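Aac(6')-Ii (Enterococcus faecium, PDB 1N71) probably transfers an acetyl group from acetyl-coenzyme A to the 6'-amino group of aminoglycoside antibiotics, a reaction that confers resistance. Local coordinates at residues N85-G88 against T89-N93. Numbering follows the deposited sequence.
Sequences NQIG and TRLVN. With COA (coenzyme A), chain E.
The side chains of Gln86 and Thr89 lie side by side, Gln86 OE1 3.5 Å from Thr89 OG1, in the pyrophosphate-binding loop of the GNAT fold, at the N-terminal end of helix 87-101, which links strands 70-78 and 106-112. The diphosphate of coenzyme A rests on this first turn. Gln86 N donates to O1A, and Gly88 N reaches O5A of the other phosphate at 2.8 Å. Thr89 grips O2A twice, through its backbone N and through Thr89 OG1, 2.6 Å from O2A. The hydroxyl gets there because chi1 of -63° keeps OG1 beside its own backbone N, so both donors face one oxygen. The N-terminal end of the helix dipole probably adds to the pull on the negative charge. Gly88 has no side chain, and its CA lies 3.7 Å from coenzyme A O6A.

Behind the phosphates the helix starts with regular i to i+4 bonds. Gln86, the N-cap residue, accepts Arg90 N on its backbone O at 2.9 Å, nearly straight at 168°, while Ile87 O and Gly88 O take Leu91 N and Val92 N respectively.

On the apolar side, Ile87 CG2 lies 4.1 Å from Leu91 CD1; Ile87 packs on Val78 and Leu91 on Leu76 of strand 70-78, joining the helix to the sheet.

The Arg90 chain passes over Gln86 O, with Arg90 CG 3.0 Å away, and its bend at chi3 (64°) carries the guanidinium toward a water at Asn85. NH2 bonds to Met1 O; NH1 donates in the guanidinium plane to that water, 2.7 Å away, which donates to Asn85 O.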
# COMPACT_ATOMS: atom_id res chain seq x y z
N ASN A 85 6.67 11.26 25.39
CA ASN A 85 7.12 10.55 26.58
C ASN A 85 7.30 9.06 26.32
O ASN A 85 6.94 8.23 27.14
CB ASN A 85 6.16 10.75 27.76
CG ASN A 85 6.72 10.17 29.06
OD1 ASN A 85 5.99 9.97 30.03
ND2 ASN A 85 8.02 9.90 29.08
N GLN A 86 7.83 8.73 25.14
CA GLN A 86 8.12 7.35 24.75
C GLN A 86 6.95 6.39 24.54
O GLN A 86 7.17 5.20 24.32
CB GLN A 86 9.08 6.72 25.76
CG GLN A 86 10.38 7.48 25.91
CD GLN A 86 11.20 7.49 24.64
OE1 GLN A 86 11.60 6.44 24.14
NE2 GLN A 86 11.46 8.68 24.11
N ILE A 87 5.71 6.87 24.62
CA ILE A 87 4.58 5.98 24.42
C ILE A 87 4.63 5.41 22.99
O ILE A 87 4.46 4.21 22.78
CB ILE A 87 3.24 6.72 24.63
CG1 ILE A 87 3.11 7.14 26.10
CG2 ILE A 87 2.07 5.81 24.25
CD1 ILE A 87 1.90 8.02 26.39
N GLY A 88 4.87 6.28 22.02
CA GLY A 88 4.95 5.83 20.64
C GLY A 88 6.09 4.84 20.42
O GLY A 88 5.93 3.84 19.72
N THR A 89 7.24 5.12 21.02
CA THR A 89 8.40 4.24 20.88
C THR A 89 8.08 2.86 21.43
O THR A 89 8.33 1.84 20.80
CB THR A 89 9.62 4.81 21.63
OG1 THR A 89 10.00 6.06 21.05
CG2 THR A 89 10.79 3.84 21.54
N ARG A 90 7.51 2.84 22.63
CA ARG A 90 7.17 1.58 23.27
C ARG A 90 6.13 0.80 22.46
O ARG A 90 6.19 -0.43 22.39
CB ARG A 90 6.69 1.86 24.70
CG ARG A 90 7.77 2.55 25.52
CD ARG A 90 7.24 3.06 26.84
NE ARG A 90 6.79 1.98 27.69
CZ ARG A 90 6.17 2.15 28.85
NH1 ARG A 90 5.92 3.38 29.29
NH2 ARG A 90 5.80 1.10 29.57
N LEU A 91 5.19 1.51 21.84
CA LEU A 91 4.18 0.84 21.02
C LEU A 91 4.81 0.23 19.77
O LEU A 91 4.51 -0.90 19.40
CB LEU A 91 3.08 1.83 20.60
CG LEU A 91 2.07 2.26 21.66
CD1 LEU A 91 1.13 3.32 21.09
CD2 LEU A 91 1.28 1.05 22.14
N VAL A 92 5.68 0.99 19.11
CA VAL A 92 6.33 0.48 17.91
C VAL A 92 7.21 -0.72 18.22
O VAL A 92 7.16 -1.73 17.51
CB VAL A 92 7.16 1.58 17.23
CG1 VAL A 92 8.01 0.99 16.11
CG2 VAL A 92 6.22 2.64 16.68
N ASN A 93 7.99 -0.64 19.28
CA ASN A 93 8.86 -1.75 19.66
C ASN A 93 8.05 -3.00 20.02
O ASN A 93 8.47 -4.12 19.71
CB ASN A 93 9.77 -1.35 20.81
CG ASN A 93 10.84 -0.36 20.39
OD1 ASN A 93 11.41 -0.47 19.31
ND2 ASN A 93 11.12 0.61 21.25
N1A COA E . 8.87 14.99 14.56
C2A COA E . 10.15 14.72 14.88
N3A COA E . 10.60 13.90 15.86
C4A COA E . 9.55 13.32 16.54
C5A COA E . 8.21 13.51 16.32
C6A COA E . 7.85 14.39 15.26
N6A COA E . 6.59 14.66 14.94
N7A COA E . 7.45 12.75 17.21
C8A COA E . 8.35 12.15 17.94
N9A COA E . 9.65 12.45 17.59
C1B COA E . 10.89 11.96 18.20
C2B COA E . 11.09 12.43 19.65
O2B COA E . 11.74 13.71 19.64
C3B COA E . 12.01 11.41 20.29
O3B COA E . 13.35 11.67 19.84
P3B COA E . 14.57 11.82 20.89
O7A COA E . 14.15 12.95 21.77
O8A COA E . 15.73 12.12 20.03
O9A COA E . 14.63 10.51 21.57
C4B COA E . 11.53 10.11 19.62
O4B COA E . 10.95 10.55 18.38
C5B COA E . 10.55 9.28 20.45
O5B COA E . 9.28 9.95 20.55
P1A COA E . 8.07 9.36 21.43
O1A COA E . 7.96 10.17 22.67
O2A COA E . 8.19 7.89 21.51
O3A COA E . 6.82 9.71 20.48
P2A COA E . 5.28 9.92 20.90
O4A COA E . 5.01 11.37 20.98
O5A COA E . 4.93 9.04 22.03
O6A COA E . 4.54 9.35 19.59
CBP COA E . 3.73 9.96 17.38
CCP COA E . 4.94 9.77 18.28
CDP COA E . 4.21 10.51 16.03
CEP COA E . 3.03 8.59 17.18
CAP COA E . 2.75 11.00 18.09
OAP COA E . 3.35 12.28 18.24
C9P COA E . 1.37 11.08 17.41
O9P COA E . 0.39 10.49 17.91
N8P COA E . 1.30 11.80 16.29
C7P COA E . 0.10 12.01 15.49
C6P COA E . -0.27 10.79 14.64
C5P COA E . 0.54 10.67 13.37
O5P COA E . 0.65 11.63 12.59
N4P COA E . 1.12 9.48 13.15
C3P COA E . 1.94 9.13 11.99
C2P COA E . 1.44 7.88 11.28
S1P COA E . 1.38 8.06 9.48
O HOH W 1 5.97 5.77 28.14